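Local atomic coordinates of uncharacterized conserved protein (Geobacillus kaustophilus, PDB entry 2R5X), a protein that is of unknown function but belongs to the YugN-like family of conserved bacterial proteins. Residues N12-L17 / L72-T77; E6-E11 / L76-G81. The protein carries 1 engineered substitution. All blocks are in the same frame, centred on the assembly; numbering follows the deposited sequence.

Contact 1 of 2, residues N12-L17 / L72-T77; sequences NQTVEL and LIKLLT
Leu72 and Thr14 meet at an oblique angle on one face of a short antiparallel strand pair. With CG anti to its own backbone N (chi1 -163°), Leu72 bends across to the 12-17 segment and lays its two methyls on different targets. Leu72 CD2 lies 3.9 Å from Thr14 OG1, whereas Leu72 CD1 rests against the backbone of the partner strand, 3.8 Å from Val15 C. On the same face, Thr14 turns CG2 the other way, to 4.0 Å from Lys74 CB, and the two side chains cross at about a right angle. The lysine chain bends at chi2, about the same CB-CG bond that touches Thr14, and its NZ bonds to Leu75 O from above the carbonyl plane. An alanine at Leu72 would remove CG and both methyls, and would probably loosen the cover over Thr14 and the Val15 carbonyl carbon. The other face carries Val15 and Ile73, a hydrogen-bonded pair. Val15 N donates to Ile73 O at 3.0 Å, and Ile73 N donates to Val15 O at 2.7 Å; each donor lies in the plane of the carbonyl it meets, and the second bond is the straighter (164° at the hydrogen). Ile73 keeps CG1 beside its backbone N, and there CG1 meets Leu17 CB at 3.9 Å, the two side chains crossing obliquely just past the N-cap residue Glu16. The N-to-C directions of strands 14-16 and 72-75 differ by 143°, a skewed antiparallel pair. Strand 14-16 lines one side of strand 71-84, whose Lys74 bonds through its backbone to Tyr60 of strand 51-61, and Leu72 to Ile62 and Glu63 just after it. Val15 and Leu75 face Leu116 of helix 99-117, Gln13 OE1 bonds to Lys113 of that helix, and Leu17 and Ile73 pack on Val40 of strand 39-48.

Contact 2 of 2, residues E6-E11 / L76-G81; sequences ENTGLE and LTPIMG. Engineered in segment 76-81: Met80 (natural residue Leu).
Glu11 sets CG beside its backbone N (chi1 -48°) and then bends sharply at chi2 (96°), which turns its carboxylate to the hydroxyl of Thr77. Thr77 places OG1 beside its own backbone N (chi1 -57°), and from there Thr77 OG1 donates to Glu11 OE2 at 2.8 Å, meeting the anti lone pair of that oxygen, on the side away from the other oxygen. The bent glutamate chain also packs alongside the backbone, with Glu11 CG 3.8 Å from Leu76 C. On Thr77 the methyl CG2 is approached by a second acid: Glu6, likewise bent at chi2, brings OE2 to 3.7 Å from Thr77 CG2, a van der Waals contact. Deeper in, Leu10 CD1 touches Pro78 CG at 3.8 Å, the two crossing obliquely, while Leu10 also packs on helix 99-117. The loop itself is shaped by an ST turn, in which Thr8 OG1 accepts from Leu10 N at 3.2 Å. Chemically the contact therefore joins one hydroxyl-to-carboxylate hydrogen bond to a small apolar patch; the donated bond would probably favour an ionised Glu11, whereas the nearby Glu6 carboxylate, if charged, would work against it.

How the contacts relate
Both contacts are made by strand 71-84 with the continuous run 6-17, the loop after strand 3-4 for contact 2 and strand 14-16 with the residues beside it for contact 1; their centres lie about 11 Å apart. They share Leu76 and Thr77, yet of the two partner segments these residues touch 6-11 and not 12-17, so contact 1 ends where contact 2 begins. At the junction Lys74 CE packs 3.3 Å from Glu11 O, and Leu75 CB lies 3.7 Å from Leu10 O. Paired backbones in contact 1 give way to side-chain bonding and packing in contact 2. Lys113 of helix 99-117 ties into both, bonding Gln13 OE1 and Gly9 O.

Contact 1 of 2, residues N12-L17 / L72-T77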
ATOM      1  N   ASN A  12      -4.333  12.179   1.966  1.00 42.76           N
ATOM      2  CA  ASN A  12      -4.517  13.502   2.581  1.00 52.33           C
ATOM      3  C   ASN A  12      -3.423  13.924   3.564  1.00 53.65           C
ATOM      4  O   ASN A  12      -3.437  15.057   4.055  1.00 66.12           O
ATOM      5  CB  ASN A  12      -5.891  13.596   3.268  1.00 52.67           C
ATOM      6  CG  ASN A  12      -7.055  13.407   2.300  1.00 70.50           C
ATOM      7  OD1 ASN A  12      -6.997  13.820   1.139  1.00 63.39           O
ATOM      8  ND2 ASN A  12      -8.126  12.785   2.786  1.00 58.00           N
ATOM      9  N   GLN A  13      -2.493  13.021   3.859  1.00 43.70           N
ATOM     10  CA  GLN A  13      -1.378  13.348   4.743  1.00 54.38           C
ATOM     11  C   GLN A  13      -0.071  12.670   4.325  1.00 53.90           C
ATOM     12  O   GLN A  13      -0.070  11.625   3.673  1.00 59.92           O
ATOM     13  CB  GLN A  13      -1.726  13.065   6.220  1.00 61.91           C
ATOM     14  CG  GLN A  13      -1.381  11.663   6.744  1.00 81.02           C
ATOM     15  CD  GLN A  13      -2.224  10.564   6.123  1.00 85.66           C
ATOM     16  OE1 GLN A  13      -3.436  10.502   6.329  1.00 89.83           O
ATOM     17  NE2 GLN A  13      -1.582   9.684   5.368  1.00 66.33           N
ATOM     18  N   THR A  14       1.036  13.298   4.706  1.00 60.99           N
ATOM     19  CA  THR A  14       2.377  12.840   4.358  1.00 46.18           C
ATOM     20  C   THR A  14       3.042  12.198   5.574  1.00 45.51           C
ATOM     21  O   THR A  14       2.633  12.440   6.714  1.00 52.44           O
ATOM     22  CB  THR A  14       3.239  14.011   3.840  1.00 53.38           C
ATOM     23  OG1 THR A  14       3.296  15.032   4.841  1.00 54.53           O
ATOM     24  CG2 THR A  14       2.641  14.611   2.554  1.00 32.07           C
ATOM     25  N   VAL A  15       4.065  11.384   5.331  1.00 37.41           N
ATOM     26  CA  VAL A  15       4.715  10.613   6.392  1.00 43.41           C
ATOM     27  C   VAL A  15       6.191  10.346   6.056  1.00 34.27           C
ATOM     28  O   VAL A  15       6.549  10.193   4.887  1.00 41.15           O
ATOM     29  CB  VAL A  15       3.916   9.284   6.703  1.00 40.98           C
ATOM     30  CG1 VAL A  15       3.819   8.376   5.469  1.00 37.58           C
ATOM     31  CG2 VAL A  15       4.494   8.528   7.903  1.00 43.17           C
ATOM     32  N   GLU A  16       7.041  10.323   7.082  1.00 42.00           N
ATOM     33  CA  GLU A  16       8.441   9.937   6.924  1.00 45.46           C
ATOM     34  C   GLU A  16       8.547   8.458   6.546  1.00 38.55           C
ATOM     35  O   GLU A  16       7.824   7.627   7.099  1.00 44.78           O
ATOM     36  CB  GLU A  16       9.235  10.228   8.201  1.00 40.62           C
ATOM     37  CG  GLU A  16      10.752  10.123   8.022  1.00 62.38           C
ATOM     38  CD  GLU A  16      11.537  10.589   9.233  1.00 66.61           C
ATOM     39  OE1 GLU A  16      11.045  11.478   9.956  1.00 55.75           O
ATOM     40  OE2 GLU A  16      12.654  10.068   9.451  1.00 70.17           O
ATOM     41  N   LEU A  17       9.447   8.155   5.607  1.00 36.78           N
ATOM     42  CA  LEU A  17       9.593   6.816   5.021  1.00 34.18           C
ATOM     43  C   LEU A  17       9.904   5.707   6.036  1.00 40.80           C
ATOM     44  O   LEU A  17       9.310   4.627   5.971  1.00 35.46           O
ATOM     45  CB  LEU A  17      10.635   6.827   3.891  1.00 31.44           C
ATOM     46  CG  LEU A  17      10.992   5.521   3.159  1.00 33.76           C
ATOM     47  CD1 LEU A  17       9.770   4.856   2.547  1.00 32.42           C
ATOM     48  CD2 LEU A  17      12.028   5.774   2.088  1.00 37.54           C
ATOM     49  N   LEU A  72      10.207  12.200   2.770  1.00 42.98           N
ATOM     50  CA  LEU A  72       8.806  12.459   3.068  1.00 50.83           C
ATOM     51  C   LEU A  72       7.959  11.858   1.951  1.00 50.05           C
ATOM     52  O   LEU A  72       8.168  12.157   0.773  1.00 47.01           O
ATOM     53  CB  LEU A  72       8.532  13.957   3.253  1.00 54.06           C
ATOM     54  CG  LEU A  72       7.225  14.350   3.954  1.00 57.71           C
ATOM     55  CD1 LEU A  72       7.233  13.953   5.429  1.00 65.32           C
ATOM     56  CD2 LEU A  72       6.964  15.843   3.809  1.00 58.73           C
ATOM     57  N   ILE A  73       7.020  10.997   2.336  1.00 42.16           N
ATOM     58  CA  ILE A  73       6.216  10.232   1.385  1.00 38.45           C
ATOM     59  C   ILE A  73       4.770  10.736   1.341  1.00 30.27           C
ATOM     60  O   ILE A  73       4.101  10.841   2.370  1.00 41.08           O
ATOM     61  CB  ILE A  73       6.279   8.693   1.691  1.00 36.79           C
ATOM     62  CG1 ILE A  73       7.734   8.189   1.756  1.00 29.88           C
ATOM     63  CG2 ILE A  73       5.458   7.867   0.684  1.00 26.85           C
ATOM     64  CD1 ILE A  73       8.592   8.440   0.493  1.00 25.49           C
ATOM     65  N   LYS A  74       4.303  11.074   0.146  1.00 35.09           N
ATOM     66  CA  LYS A  74       2.888  11.370  -0.062  1.00 33.76           C
ATOM     67  C   LYS A  74       2.226  10.146  -0.719  1.00 34.06           C
ATOM     68  O   LYS A  74       2.570   9.773  -1.842  1.00 29.92           O
ATOM     69  CB  LYS A  74       2.719  12.651  -0.897  1.00 36.53           C
ATOM     70  CG  LYS A  74       1.295  13.219  -0.973  1.00 44.76           C
ATOM     71  CD  LYS A  74       0.445  12.516  -2.034  1.00 60.27           C
ATOM     72  CE  LYS A  74      -0.944  13.087  -2.158  1.00 62.34           C
ATOM     73  NZ  LYS A  74      -1.819  12.149  -2.913  1.00 54.26           N
ATOM     74  N   LEU A  75       1.272   9.539  -0.016  1.00 27.44           N
ATOM     75  CA  LEU A  75       0.618   8.312  -0.475  1.00 26.32           C
ATOM     76  C   LEU A  75      -0.428   8.560  -1.557  1.00 28.26           C
ATOM     77  O   LEU A  75      -1.150   9.559  -1.536  1.00 27.70           O
ATOM     78  CB  LEU A  75      -0.026   7.564   0.693  1.00 27.61           C
ATOM     79  CG  LEU A  75       0.832   7.045   1.854  1.00 30.87           C
ATOM     80  CD1 LEU A  75      -0.074   6.512   2.933  1.00 30.93           C
ATOM     81  CD2 LEU A  75       1.795   5.956   1.419  1.00 24.80           C
ATOM     82  N   LEU A  76      -0.494   7.625  -2.498  1.00 27.97           N
ATOM     83  CA  LEU A  76      -1.445   7.664  -3.599  1.00 26.75           C
ATOM     84  C   LEU A  76      -2.626   6.746  -3.288  1.00 28.51           C
ATOM     85  O   LEU A  76      -2.650   6.098  -2.249  1.00 22.84           O
ATOM     86  CB  LEU A  76      -0.747   7.240  -4.893  1.00 25.85           C
ATOM     87  CG  LEU A  76       0.484   8.069  -5.299  1.00 26.89           C
ATOM     88  CD1 LEU A  76       1.329   7.310  -6.308  1.00 29.29           C
ATOM     89  CD2 LEU A  76       0.091   9.441  -5.858  1.00 24.55           C
ATOM     90  N   THR A  77      -3.610   6.703  -4.177  1.00 21.30           N
ATOM     91  CA  THR A  77      -4.787   5.866  -3.979  1.00 27.00           C
ATOM     92  C   THR A  77      -4.401   4.391  -4.060  1.00 22.86           C
ATOM     93  O   THR A  77      -3.801   3.961  -5.056  1.00 23.14           O
ATOM     94  CB  THR A  77      -5.882   6.221  -5.004  1.00 27.20           C
ATOM     95  OG1 THR A  77      -6.187   7.617  -4.881  1.00 20.86           O
ATOM     96  CG2 THR A  77      -7.160   5.405  -4.777  1.00 18.84           C
TER

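Contact 2 of 2, residues E6-E11 / L76-G81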
ATOM      1  N   GLU A   6     -11.090   4.135  -2.780  1.00 25.48           N
ATOM      2  CA  GLU A   6     -11.276   5.557  -2.525  1.00 24.45           C
ATOM      3  C   GLU A   6     -11.701   5.797  -1.080  1.00 30.16           C
ATOM      4  O   GLU A   6     -12.169   4.877  -0.402  1.00 34.51           O
ATOM      5  CB  GLU A   6     -12.323   6.147  -3.485  1.00 31.68           C
ATOM      6  CG  GLU A   6     -12.056   5.920  -4.984  1.00 33.07           C
ATOM      7  CD  GLU A   6     -10.869   6.701  -5.534  1.00 47.73           C
ATOM      8  OE1 GLU A   6     -10.484   7.733  -4.944  1.00 48.75           O
ATOM      9  OE2 GLU A   6     -10.322   6.279  -6.577  1.00 42.07           O
ATOM     10  N   ASN A   7     -11.528   7.035  -0.617  1.00 26.67           N
ATOM     11  CA  ASN A   7     -11.967   7.472   0.718  1.00 38.17           C
ATOM     12  C   ASN A   7     -11.364   6.719   1.910  1.00 39.41           C
ATOM     13  O   ASN A   7     -12.007   6.576   2.948  1.00 36.10           O
ATOM     14  CB  ASN A   7     -13.502   7.516   0.820  1.00 42.27           C
ATOM     15  CG  ASN A   7     -14.143   8.247  -0.339  1.00 54.17           C
ATOM     16  OD1 ASN A   7     -13.894   9.434  -0.562  1.00 61.43           O
ATOM     17  ND2 ASN A   7     -14.976   7.539  -1.088  1.00 66.64           N
ATOM     18  N   THR A   8     -10.124   6.254   1.763  1.00 37.46           N
ATOM     19  CA  THR A   8      -9.382   5.682   2.890  1.00 33.80           C
ATOM     20  C   THR A   8      -8.780   6.791   3.762  1.00 35.95           C
ATOM     21  O   THR A   8      -8.435   6.565   4.921  1.00 36.12           O
ATOM     22  CB  THR A   8      -8.224   4.779   2.415  1.00 43.52           C
ATOM     23  OG1 THR A   8      -7.282   5.569   1.673  1.00 27.35           O
ATOM     24  CG2 THR A   8      -8.742   3.608   1.551  1.00 25.48           C
ATOM     25  N   GLY A   9      -8.627   7.978   3.181  1.00 36.31           N
ATOM     26  CA  GLY A   9      -7.984   9.107   3.848  1.00 40.33           C
ATOM     27  C   GLY A   9      -6.473   9.181   3.674  1.00 43.46           C
ATOM     28  O   GLY A   9      -5.838  10.131   4.144  1.00 35.35           O
ATOM     29  N   LEU A  10      -5.897   8.187   2.995  1.00 28.57           N
ATOM     30  CA  LEU A  10      -4.436   8.039   2.917  1.00 24.78           C
ATOM     31  C   LEU A  10      -3.755   9.125   2.096  1.00 27.39           C
ATOM     32  O   LEU A  10      -2.630   9.530   2.401  1.00 32.14           O
ATOM     33  CB  LEU A  10      -4.048   6.641   2.402  1.00 24.11           C
ATOM     34  CG  LEU A  10      -4.391   5.470   3.338  1.00 32.26           C
ATOM     35  CD1 LEU A  10      -3.925   4.138   2.770  1.00 38.84           C
ATOM     36  CD2 LEU A  10      -3.795   5.689   4.706  1.00 35.28           C
ATOM     37  N   GLU A  11      -4.454   9.616   1.076  1.00 27.90           N
ATOM     38  CA  GLU A  11      -3.894  10.602   0.149  1.00 28.93           C
ATOM     39  C   GLU A  11      -3.835  12.017   0.740  1.00 32.44           C
ATOM     40  O   GLU A  11      -3.344  12.940   0.087  1.00 37.94           O
ATOM     41  CB  GLU A  11      -4.705  10.637  -1.160  1.00 26.31           C
ATOM     42  CG  GLU A  11      -5.012   9.279  -1.803  1.00 26.19           C
ATOM     43  CD  GLU A  11      -6.392   8.737  -1.439  1.00 30.82           C
ATOM     44  OE1 GLU A  11      -6.799   8.847  -0.265  1.00 38.42           O
ATOM     45  OE2 GLU A  11      -7.071   8.191  -2.328  1.00 29.79           O
ATOM     46  N   LEU A  76      -0.494   7.625  -2.498  1.00 27.97           N
ATOM     47  CA  LEU A  76      -1.445   7.664  -3.599  1.00 26.75           C
ATOM     48  C   LEU A  76      -2.626   6.746  -3.288  1.00 28.51           C
ATOM     49  O   LEU A  76      -2.650   6.098  -2.249  1.00 22.84           O
ATOM     50  CB  LEU A  76      -0.747   7.240  -4.893  1.00 25.85           C
ATOM     51  CG  LEU A  76       0.484   8.069  -5.299  1.00 26.89           C
ATOM     52  CD1 LEU A  76       1.329   7.310  -6.308  1.00 29.29           C
ATOM     53  CD2 LEU A  76       0.091   9.441  -5.858  1.00 24.55           C
ATOM     54  N   THR A  77      -3.610   6.703  -4.177  1.00 21.30           N
ATOM     55  CA  THR A  77      -4.787   5.866  -3.979  1.00 27.00           C
ATOM     56  C   THR A  77      -4.401   4.391  -4.060  1.00 22.86           C
ATOM     57  O   THR A  77      -3.801   3.961  -5.056  1.00 23.14           O
ATOM     58  CB  THR A  77      -5.882   6.221  -5.004  1.00 27.20           C
ATOM     59  OG1 THR A  77      -6.187   7.617  -4.881  1.00 20.86           O
ATOM     60  CG2 THR A  77      -7.160   5.405  -4.777  1.00 18.84           C
ATOM     61  N   PRO A  78      -4.703   3.620  -2.993  1.00 23.77           N
ATOM     62  CA  PRO A  78      -4.384   2.186  -2.980  1.00 24.58           C
ATOM     63  C   PRO A  78      -5.168   1.412  -4.015  1.00 24.01           C
ATOM     64  O   PRO A  78      -6.310   1.778  -4.330  1.00 27.50           O
ATOM     65  CB  PRO A  78      -4.794   1.747  -1.571  1.00 23.20           C
ATOM     66  CG  PRO A  78      -4.810   3.006  -0.770  1.00 22.44           C
ATOM     67  CD  PRO A  78      -5.332   4.031  -1.725  1.00 22.66           C
ATOM     68  N   ILE A  79      -4.545   0.367  -4.556  1.00 21.65           N
ATOM     69  CA  ILE A  79      -5.178  -0.477  -5.565  1.00 22.31           C
ATOM     70  C   ILE A  79      -5.127  -1.954  -5.186  1.00 36.07           C
ATOM     71  O   ILE A  79      -4.340  -2.347  -4.320  1.00 35.23           O
ATOM     72  CB  ILE A  79      -4.578  -0.276  -6.998  1.00 27.94           C
ATOM     73  CG1 ILE A  79      -3.100  -0.684  -7.061  1.00 22.02           C
ATOM     74  CG2 ILE A  79      -4.758   1.158  -7.473  1.00 24.43           C
ATOM     75  CD1 ILE A  79      -2.696  -1.309  -8.383  1.00 34.55           C
ATOM     76  N   MET A  80      -5.989  -2.757  -5.815  1.00 30.98           N
ATOM     77  CA  MET A  80      -5.864  -4.214  -5.762  1.00 29.91           C
ATOM     78  C   MET A  80      -5.597  -4.754  -7.157  1.00 28.22           C
ATOM     79  O   MET A  80      -6.445  -4.648  -8.049  1.00 34.44           O
ATOM     80  CB  MET A  80      -7.105  -4.893  -5.168  1.00 26.39           C
ATOM     81  CG  MET A  80      -6.795  -6.239  -4.508  1.00 30.33           C
ATOM     82  SD  MET A  80      -8.198  -7.302  -4.102  1.00 27.68           S
ATOM     83  CE  MET A  80      -9.397  -6.208  -3.417  1.00 76.31           C
ATOM     84  N   GLY A  81      -4.411  -5.321  -7.339  1.00 24.99           N
ATOM     85  CA  GLY A  81      -4.062  -5.986  -8.591  1.00 27.94           C
ATOM     86  C   GLY A  81      -4.381  -7.468  -8.568  1.00 28.95           C
ATOM     87  O   GLY A  81      -4.572  -8.062  -7.504  1.00 31.49           O
TER